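Local coordinates for protein endo-beta-mannanase (Opitutaceae bacterium TAV5, PDB 7BOB) that acts as an exo-beta-1,4-mannosidase of glycosyl hydrolase family 5, probably releasing mannose from the ends of beta-mannan fragments in the termite hindgut, at residues Arg391-Arg396 against Asn404-Thr409; Ser410-Leu415 against Val558-Leu563. One frame throughout, in Å; residues are numbered along the deposited sequence.

Contact 1: Arg391-Arg396 against Asn404-Thr409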
ATOM      1  N   ARG A 391      -4.277 -20.179  17.877  1.00 53.39           N
ATOM      2  CA  ARG A 391      -2.952 -20.745  18.145  1.00 51.16           C
ATOM      3  C   ARG A 391      -1.837 -19.967  17.440  1.00 50.18           C
ATOM      4  O   ARG A 391      -0.754 -19.792  17.995  1.00 52.19           O
ATOM      5  CB  ARG A 391      -2.902 -22.222  17.745  1.00 52.69           C
ATOM      6  CG  ARG A 391      -1.480 -22.804  17.695  1.00 52.94           C
ATOM      7  CD  ARG A 391      -1.462 -24.296  17.375  1.00 54.25           C
ATOM      8  NE  ARG A 391      -2.052 -25.072  18.456  1.00 57.71           N
ATOM      9  CZ  ARG A 391      -1.373 -25.502  19.518  1.00 65.09           C
ATOM     10  NH1 ARG A 391      -0.070 -25.251  19.628  1.00 61.21           N
ATOM     11  NH2 ARG A 391      -1.993 -26.191  20.469  1.00 62.37           N
ATOM     12  N   HIS A 392      -2.062 -19.518  16.215  1.00 54.69           N
ATOM     13  CA  HIS A 392      -1.074 -18.714  15.501  1.00 49.36           C
ATOM     14  C   HIS A 392      -1.673 -17.331  15.307  1.00 47.37           C
ATOM     15  O   HIS A 392      -2.593 -17.144  14.501  1.00 46.57           O
ATOM     16  CB  HIS A 392      -0.687 -19.349  14.166  1.00 53.88           C
ATOM     17  CG  HIS A 392      -0.369 -20.810  14.265  1.00 57.83           C
ATOM     18  ND1 HIS A 392       0.878 -21.276  14.628  1.00 55.77           N
ATOM     19  CD2 HIS A 392      -1.141 -21.908  14.065  1.00 56.32           C
ATOM     20  CE1 HIS A 392       0.863 -22.598  14.637  1.00 58.14           C
ATOM     21  NE2 HIS A 392      -0.350 -23.007  14.305  1.00 57.92           N
ATOM     22  N   TYR A 393      -1.160 -16.376  16.062  1.00 41.70           N
ATOM     23  CA  TYR A 393      -1.713 -15.037  16.151  1.00 44.33           C
ATOM     24  C   TYR A 393      -0.948 -14.029  15.299  1.00 45.46           C
ATOM     25  O   TYR A 393      -1.562 -13.148  14.688  1.00 47.18           O
ATOM     26  CB  TYR A 393      -1.734 -14.603  17.624  1.00 39.85           C
ATOM     27  CG  TYR A 393      -2.475 -13.310  17.909  1.00 42.76           C
ATOM     28  CD1 TYR A 393      -1.847 -12.066  17.760  1.00 46.16           C
ATOM     29  CD2 TYR A 393      -3.794 -13.331  18.357  1.00 44.54           C
ATOM     30  CE1 TYR A 393      -2.531 -10.880  18.045  1.00 44.76           C
ATOM     31  CE2 TYR A 393      -4.488 -12.160  18.640  1.00 39.38           C
ATOM     32  CZ  TYR A 393      -3.865 -10.943  18.477  1.00 44.33           C
ATOM     33  OH  TYR A 393      -4.583  -9.791  18.749  1.00 43.07           O
ATOM     34  N   TYR A 394       0.374 -14.152  15.215  1.00 48.75           N
ATOM     35  CA  TYR A 394       1.202 -13.185  14.512  1.00 46.49           C
ATOM     36  C   TYR A 394       1.618 -13.768  13.175  1.00 45.89           C
ATOM     37  O   TYR A 394       1.958 -14.951  13.083  1.00 46.58           O
ATOM     38  CB  TYR A 394       2.433 -12.809  15.351  1.00 46.38           C
ATOM     39  CG  TYR A 394       2.053 -12.256  16.713  1.00 45.78           C
ATOM     40  CD1 TYR A 394       1.818 -10.891  16.889  1.00 46.67           C
ATOM     41  CD2 TYR A 394       1.919 -13.092  17.818  1.00 47.56           C
ATOM     42  CE1 TYR A 394       1.460 -10.372  18.125  1.00 41.98           C
ATOM     43  CE2 TYR A 394       1.556 -12.583  19.073  1.00 46.16           C
ATOM     44  CZ  TYR A 394       1.328 -11.228  19.213  1.00 46.76           C
ATOM     45  OH  TYR A 394       0.953 -10.716  20.427  1.00 42.62           O
ATOM     46  N   HIS A 395       1.598 -12.932  12.142  1.00 45.30           N
ATOM     47  CA  HIS A 395       1.761 -13.424  10.777  1.00 48.62           C
ATOM     48  C   HIS A 395       3.182 -13.309  10.231  1.00 48.85           C
ATOM     49  O   HIS A 395       3.558 -14.119   9.381  1.00 48.64           O
ATOM     50  CB  HIS A 395       0.806 -12.682   9.833  1.00 47.54           C
ATOM     51  CG  HIS A 395       1.021 -11.198   9.801  1.00 51.52           C
ATOM     52  ND1 HIS A 395       0.804 -10.391  10.902  1.00 48.80           N
ATOM     53  CD2 HIS A 395       1.446 -10.375   8.812  1.00 50.59           C
ATOM     54  CE1 HIS A 395       1.060  -9.135  10.583  1.00 47.91           C
ATOM     55  NE2 HIS A 395       1.473  -9.101   9.328  1.00 49.94           N
ATOM     56  N   ARG A 396       3.989 -12.338  10.668  1.00 49.62           N
ATOM     57  CA  ARG A 396       5.279 -12.124  10.004  1.00 49.23           C
ATOM     58  C   ARG A 396       6.166 -13.353  10.161  1.00 48.41           C
ATOM     59  O   ARG A 396       6.420 -13.803  11.279  1.00 52.36           O
ATOM     60  CB  ARG A 396       5.962 -10.878  10.557  1.00 47.44           C
ATOM     61  CG  ARG A 396       5.200  -9.615  10.229  1.00 45.05           C
ATOM     62  CD  ARG A 396       5.719  -8.443  11.033  1.00 47.75           C
ATOM     63  NE  ARG A 396       7.101  -8.110  10.680  1.00 46.79           N
ATOM     64  CZ  ARG A 396       7.838  -7.206  11.324  1.00 51.75           C
ATOM     65  NH1 ARG A 396       7.319  -6.530  12.347  1.00 49.57           N
ATOM     66  NH2 ARG A 396       9.095  -6.967  10.956  1.00 51.03           N
ATOM     67  N   ASN A 404      -4.110 -15.506  10.273  1.00 48.63           N
ATOM     68  CA  ASN A 404      -4.462 -14.506  11.277  1.00 49.32           C
ATOM     69  C   ASN A 404      -3.445 -13.364  11.308  1.00 48.42           C
ATOM     70  O   ASN A 404      -2.238 -13.575  11.177  1.00 51.05           O
ATOM     71  CB  ASN A 404      -4.580 -15.158  12.655  1.00 46.55           C
ATOM     72  CG  ASN A 404      -5.743 -16.141  12.729  1.00 53.42           C
ATOM     73  OD1 ASN A 404      -6.890 -15.799  12.411  1.00 51.97           O
ATOM     74  ND2 ASN A 404      -5.450 -17.372  13.128  1.00 50.49           N
ATOM     75  N   GLU A 405      -3.951 -12.139  11.468  1.00 46.79           N
ATOM     76  CA  GLU A 405      -3.134 -10.935  11.569  1.00 48.58           C
ATOM     77  C   GLU A 405      -3.624 -10.121  12.760  1.00 49.06           C
ATOM     78  O   GLU A 405      -4.843  -9.905  12.903  1.00 48.32           O
ATOM     79  CB  GLU A 405      -3.199 -10.093  10.298  1.00 48.02           C
ATOM     80  CG  GLU A 405      -2.823 -10.881   9.102  1.00 51.36           C
ATOM     81  CD  GLU A 405      -2.637 -10.026   7.877  1.00 54.42           C
ATOM     82  OE1 GLU A 405      -2.746  -8.781   7.981  1.00 54.24           O
ATOM     83  OE2 GLU A 405      -2.381 -10.619   6.807  1.00 55.49           O
ATOM     84  N   PRO A 406      -2.713  -9.643  13.618  1.00 47.71           N
ATOM     85  CA  PRO A 406      -3.147  -8.973  14.864  1.00 46.97           C
ATOM     86  C   PRO A 406      -4.176  -7.874  14.674  1.00 43.40           C
ATOM     87  O   PRO A 406      -5.126  -7.817  15.443  1.00 45.57           O
ATOM     88  CB  PRO A 406      -1.827  -8.416  15.442  1.00 43.56           C
ATOM     89  CG  PRO A 406      -0.774  -9.386  14.966  1.00 44.48           C
ATOM     90  CD  PRO A 406      -1.271  -9.948  13.610  1.00 44.45           C
ATOM     91  N   ARG A 407      -3.993  -6.964  13.713  1.00 47.53           N
ATOM     92  CA  ARG A 407      -4.952  -5.872  13.579  1.00 49.27           C
ATOM     93  C   ARG A 407      -6.345  -6.400  13.244  1.00 50.85           C
ATOM     94  O   ARG A 407      -7.353  -5.906  13.767  1.00 48.97           O
ATOM     95  CB  ARG A 407      -4.491  -4.891  12.511  1.00 48.41           C
ATOM     96  CG  ARG A 407      -5.224  -3.583  12.595  1.00 51.11           C
ATOM     97  CD  ARG A 407      -4.728  -2.592  11.540  1.00 50.09           C
ATOM     98  NE  ARG A 407      -5.615  -1.435  11.474  1.00 49.69           N
ATOM     99  CZ  ARG A 407      -5.660  -0.457  12.379  1.00 62.29           C
ATOM    100  NH1 ARG A 407      -4.853  -0.451  13.456  1.00 60.09           N
ATOM    101  NH2 ARG A 407      -6.530   0.532  12.209  1.00 67.17           N
ATOM    102  N   GLU A 408      -6.414  -7.419  12.388  1.00 50.79           N
ATOM    103  CA  GLU A 408      -7.697  -7.998  12.005  1.00 51.68           C
ATOM    104  C   GLU A 408      -8.313  -8.776  13.157  1.00 52.95           C
ATOM    105  O   GLU A 408      -9.513  -8.641  13.444  1.00 45.47           O
ATOM    106  CB  GLU A 408      -7.518  -8.915  10.801  1.00 49.19           C
ATOM    107  CG  GLU A 408      -7.318  -8.169   9.480  1.00 57.80           C
ATOM    108  CD  GLU A 408      -8.501  -7.273   9.129  1.00 64.67           C
ATOM    109  OE1 GLU A 408      -9.641  -7.529   9.610  1.00 65.34           O
ATOM    110  OE2 GLU A 408      -8.292  -6.310   8.360  1.00 71.76           O
ATOM    111  N   THR A 409      -7.514  -9.632  13.804  1.00 49.14           N
ATOM    112  CA  THR A 409      -8.050 -10.414  14.907  1.00 46.69           C
ATOM    113  C   THR A 409      -8.502  -9.501  16.030  1.00 47.91           C
ATOM    114  O   THR A 409      -9.609  -9.658  16.567  1.00 47.13           O
ATOM    115  CB  THR A 409      -7.000 -11.397  15.403  1.00 47.84           C
ATOM    116  OG1 THR A 409      -6.604 -12.241  14.318  1.00 47.42           O
ATOM    117  CG2 THR A 409      -7.525 -12.247  16.596  1.00 46.50           C
TER
HETATM  118  O   HOH W   1      -4.001 -12.283  15.339  1.00 47.22           O

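Contact 2: Ser410-Leu415 against Val558-Leu563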
ATOM      1  N   SER A 410      -7.678  -8.506  16.362  1.00 44.86           N
ATOM      2  CA  SER A 410      -7.956  -7.693  17.538  1.00 46.94           C
ATOM      3  C   SER A 410      -9.156  -6.781  17.326  1.00 46.47           C
ATOM      4  O   SER A 410      -9.860  -6.470  18.289  1.00 47.76           O
ATOM      5  CB  SER A 410      -6.724  -6.876  17.924  1.00 44.88           C
ATOM      6  OG  SER A 410      -6.495  -5.823  17.011  1.00 44.79           O
ATOM      7  N   ARG A 411      -9.403  -6.333  16.092  1.00 45.21           N
ATOM      8  CA  ARG A 411     -10.632  -5.587  15.819  1.00 46.07           C
ATOM      9  C   ARG A 411     -11.858  -6.415  16.173  1.00 46.66           C
ATOM     10  O   ARG A 411     -12.823  -5.897  16.748  1.00 43.95           O
ATOM     11  CB  ARG A 411     -10.711  -5.187  14.342  1.00 51.08           C
ATOM     12  CG  ARG A 411     -10.517  -3.710  14.066  1.00 56.72           C
ATOM     13  CD  ARG A 411     -10.024  -3.467  12.604  1.00 52.99           C
ATOM     14  NE  ARG A 411     -10.827  -4.183  11.617  1.00 55.12           N
ATOM     15  CZ  ARG A 411     -11.983  -3.725  11.139  1.00 62.68           C
ATOM     16  NH1 ARG A 411     -12.439  -2.544  11.584  1.00 59.38           N
ATOM     17  NH2 ARG A 411     -12.681  -4.437  10.234  1.00 50.97           N
ATOM     18  N   ARG A 412     -11.839  -7.703  15.820  1.00 46.55           N
ATOM     19  CA  ARG A 412     -12.992  -8.565  16.080  1.00 46.67           C
ATOM     20  C   ARG A 412     -13.105  -8.889  17.560  1.00 48.50           C
ATOM     21  O   ARG A 412     -14.218  -8.991  18.099  1.00 45.54           O
ATOM     22  CB  ARG A 412     -12.880  -9.858  15.280  1.00 48.36           C
ATOM     23  CG  ARG A 412     -12.879  -9.675  13.768  1.00 46.89           C
ATOM     24  CD  ARG A 412     -12.341 -10.933  13.074  1.00 51.78           C
ATOM     25  NE  ARG A 412     -12.817 -11.048  11.696  1.00 53.46           N
ATOM     26  CZ  ARG A 412     -12.185 -10.497  10.661  1.00 60.62           C
ATOM     27  NH1 ARG A 412     -11.056  -9.803  10.869  1.00 56.14           N
ATOM     28  NH2 ARG A 412     -12.673 -10.636   9.421  1.00 51.37           N
ATOM     29  N   LEU A 413     -11.962  -9.058  18.227  1.00 43.59           N
ATOM     30  CA  LEU A 413     -11.995  -9.382  19.636  1.00 44.57           C
ATOM     31  C   LEU A 413     -12.472  -8.181  20.441  1.00 46.45           C
ATOM     32  O   LEU A 413     -13.274  -8.331  21.370  1.00 48.65           O
ATOM     33  CB  LEU A 413     -10.612  -9.852  20.086  1.00 48.57           C
ATOM     34  CG  LEU A 413     -10.145 -11.229  19.597  1.00 45.74           C
ATOM     35  CD1 LEU A 413      -8.728 -11.504  20.072  1.00 43.51           C
ATOM     36  CD2 LEU A 413     -11.073 -12.317  20.077  1.00 48.97           C
ATOM     37  N   ILE A 414     -12.033  -6.975  20.060  1.00 44.55           N
ATOM     38  CA  ILE A 414     -12.393  -5.776  20.813  1.00 41.75           C
ATOM     39  C   ILE A 414     -13.905  -5.584  20.810  1.00 45.39           C
ATOM     40  O   ILE A 414     -14.526  -5.336  21.853  1.00 46.43           O
ATOM     41  CB  ILE A 414     -11.667  -4.548  20.243  1.00 42.71           C
ATOM     42  CG1 ILE A 414     -10.208  -4.539  20.715  1.00 44.94           C
ATOM     43  CG2 ILE A 414     -12.399  -3.265  20.629  1.00 40.83           C
ATOM     44  CD1 ILE A 414      -9.317  -3.530  19.988  1.00 39.57           C
ATOM     45  N   LEU A 415     -14.519  -5.729  19.636  1.00 41.08           N
ATOM     46  CA  LEU A 415     -15.945  -5.470  19.482  1.00 43.57           C
ATOM     47  C   LEU A 415     -16.770  -6.560  20.140  1.00 44.65           C
ATOM     48  O   LEU A 415     -17.757  -6.273  20.827  1.00 49.91           O
ATOM     49  CB  LEU A 415     -16.308  -5.365  17.996  1.00 43.94           C
ATOM     50  CG  LEU A 415     -17.786  -5.062  17.777  1.00 42.33           C
ATOM     51  CD1 LEU A 415     -18.106  -3.638  18.198  1.00 42.81           C
ATOM     52  CD2 LEU A 415     -18.168  -5.290  16.333  1.00 44.50           C
ATOM     53  N   VAL A 558     -19.599 -12.095  11.359  1.00 49.06           N
ATOM     54  CA  VAL A 558     -20.452 -11.251  12.202  1.00 47.63           C
ATOM     55  C   VAL A 558     -19.729  -9.964  12.589  1.00 47.63           C
ATOM     56  O   VAL A 558     -20.199  -8.848  12.322  1.00 46.72           O
ATOM     57  CB  VAL A 558     -20.905 -12.040  13.446  1.00 52.97           C
ATOM     58  CG1 VAL A 558     -21.741 -11.176  14.394  1.00 47.76           C
ATOM     59  CG2 VAL A 558     -21.673 -13.286  13.020  1.00 49.74           C
ATOM     60  N   GLU A 559     -18.564 -10.103  13.218  1.00 45.97           N
ATOM     61  CA  GLU A 559     -17.886  -8.927  13.736  1.00 45.98           C
ATOM     62  C   GLU A 559     -17.491  -7.972  12.622  1.00 49.17           C
ATOM     63  O   GLU A 559     -17.618  -6.751  12.777  1.00 48.86           O
ATOM     64  CB  GLU A 559     -16.675  -9.349  14.562  1.00 49.61           C
ATOM     65  CG  GLU A 559     -17.077  -9.961  15.905  1.00 50.27           C
ATOM     66  CD  GLU A 559     -17.474 -11.424  15.766  1.00 46.63           C
ATOM     67  OE1 GLU A 559     -17.281 -12.005  14.677  1.00 48.20           O
ATOM     68  OE2 GLU A 559     -17.954 -11.989  16.755  1.00 48.95           O
ATOM     69  N   ALA A 560     -17.031  -8.506  11.484  1.00 46.84           N
ATOM     70  CA  ALA A 560     -16.686  -7.641  10.365  1.00 49.55           C
ATOM     71  C   ALA A 560     -17.923  -6.913   9.853  1.00 49.75           C
ATOM     72  O   ALA A 560     -17.891  -5.693   9.640  1.00 52.01           O
ATOM     73  CB  ALA A 560     -16.023  -8.449   9.241  1.00 45.39           C
ATOM     74  N   SER A 561     -19.025  -7.650   9.647  1.00 48.50           N
ATOM     75  CA  SER A 561     -20.273  -7.020   9.217  1.00 50.51           C
ATOM     76  C   SER A 561     -20.676  -5.889  10.152  1.00 48.71           C
ATOM     77  O   SER A 561     -20.981  -4.780   9.703  1.00 50.48           O
ATOM     78  CB  SER A 561     -21.407  -8.051   9.111  1.00 53.02           C
ATOM     79  OG  SER A 561     -21.023  -9.243   8.445  1.00 53.40           O
ATOM     80  N   PHE A 562     -20.691  -6.159  11.449  1.00 45.10           N
ATOM     81  CA  PHE A 562     -20.993  -5.098  12.402  1.00 48.54           C
ATOM     82  C   PHE A 562     -20.011  -3.931  12.267  1.00 52.06           C
ATOM     83  O   PHE A 562     -20.419  -2.759  12.249  1.00 50.47           O
ATOM     84  CB  PHE A 562     -20.965  -5.659  13.814  1.00 48.46           C
ATOM     85  CG  PHE A 562     -22.095  -6.612  14.122  1.00 50.69           C
ATOM     86  CD1 PHE A 562     -23.158  -6.776  13.234  1.00 46.15           C
ATOM     87  CD2 PHE A 562     -22.112  -7.313  15.318  1.00 47.06           C
ATOM     88  CE1 PHE A 562     -24.170  -7.628  13.529  1.00 48.76           C
ATOM     89  CE2 PHE A 562     -23.128  -8.170  15.618  1.00 50.17           C
ATOM     90  CZ  PHE A 562     -24.171  -8.334  14.715  1.00 49.32           C
ATOM     91  N   LEU A 563     -18.711  -4.233  12.152  1.00 50.25           N
ATOM     92  CA  LEU A 563     -17.720  -3.168  12.029  1.00 49.21           C
ATOM     93  C   LEU A 563     -17.896  -2.380  10.734  1.00 52.67           C
ATOM     94  O   LEU A 563     -17.678  -1.164  10.735  1.00 48.38           O
ATOM     95  CB  LEU A 563     -16.300  -3.736  12.134  1.00 50.62           C
ATOM     96  CG  LEU A 563     -15.838  -4.132  13.549  1.00 51.05           C
ATOM     97  CD1 LEU A 563     -14.620  -5.021  13.496  1.00 47.61           C
ATOM     98  CD2 LEU A 563     -15.581  -2.930  14.431  1.00 44.91           C
TER
HETATM   99  O   HOH W   2     -15.407  -4.573   8.688  1.00 52.42           O

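Contact 1: Arg391-Arg396 against Asn404-Thr409
The His-395 ring lies between two methylenes, Arg-396 CG over one face and Glu-405 CG over the other. The latter is a CH-pi contact, with CG 4.2 Å from the centroid of the His-395 ring. At the edge of that imidazole, Pro-406 CD approaches His-395 ND1 to 3.4 Å. Tyr-393 has water 1 over the centre of one face, its oxygen 3.0 Å above the plane of the Tyr-393 ring, and directs its own CD1 at the face of Tyr-394. With CG anti to the backbone N (chi1 -171°), the Tyr-393 ring swings back to Pro-406, CE1 meeting CB of that proline at 3.7 Å, while CE2 touches Thr-409 CG2. An alanine in place of Tyr-393 would remove the ring and its hydroxyl bond to Val-200 O, and would probably loosen the packing on Pro-406, Thr-409 and the Tyr-394 face. Polar bonds tie the loop to the helix start: Asn-404 ND2 donates to His-392 O (3.2 Å, 150° at the hydrogen) and also bonds Phe-451 O, and water 1 links Tyr-393 O to Thr-409 OG1. The loop after strand 385-389 thus folds over the N-terminus of helix 406-422, with Glu-405 as N-cap. His-395 ND1 is buried without a partner, which may disfavour a charged imidazole, whereas the Glu-405 carboxylate near NE2 may favour one.

Contact 2: Ser410-Leu415 against Val558-Leu563
Glu-559 OE2 is gripped by two hydrogen bonds, one with Tyr-580 OH and one with His-473 ND1. A bend at chi2 (81°) leads the carboxylate to them, so the Glu-559 side chain meets the other helix through its methylenes: CG lies 3.7 Å from Arg-412 O, and CB rests against CB and CG of the Arg-412 chain, which crosses at about a right angle. Arg-412, extended from CG to NE, carries its guanidinium past Glu-559 to salt bridges with Asp-557 and Glu-408, NH2 passing Ala-560 CB. Helix 406-422 is the connection of a beta-alpha-beta unit between the parallel neighbours 385-389 and 427-431, and helix 558-564 follows strand 549-554 of the same mixed sheet; their short segments cross at 82° with axes 9.3 Å apart. Leu-415, CG anti to the backbone N, points CD2 at the second helix, 3.8 Å from Phe-562 CB, and meets Leu-563 tip to tip. Leu-563 CD1 also sits under one face of the Arg-411 guanidinium, 3.6 Å from its plane. The Arg-411 chain bends at chi3, and its guanidinium takes water 2 in its plane: Arg-411 NH2 donates to the water at 3.1 Å, and the water donates in turn to Ala-560 O at 2.9 Å.

Overall arrangement
Contacts 1 and 2 follow each other along helix 406-422: contact 1 is made at its N-terminal turn, contact 2 on the following turns, against helix 558-564. Their centres are 14 Å apart, yet they touch where Tyr-393 OH lies 3.7 Å from Ser-410 CB. Helix 406-422 lies at the boundary between the C-terminal mixed-sheet domain and the (beta/alpha)8 barrel expected of family 5. The tyrosine hydroxyls of contact 1 bond backbone around Gln-199 and Val-200; Leu-413 and Ile-414, which take no part in contact 2, lean on barrel helix 258-272. No neighbouring subunit touches either contact, and each pairs two pieces of the C-terminal domain.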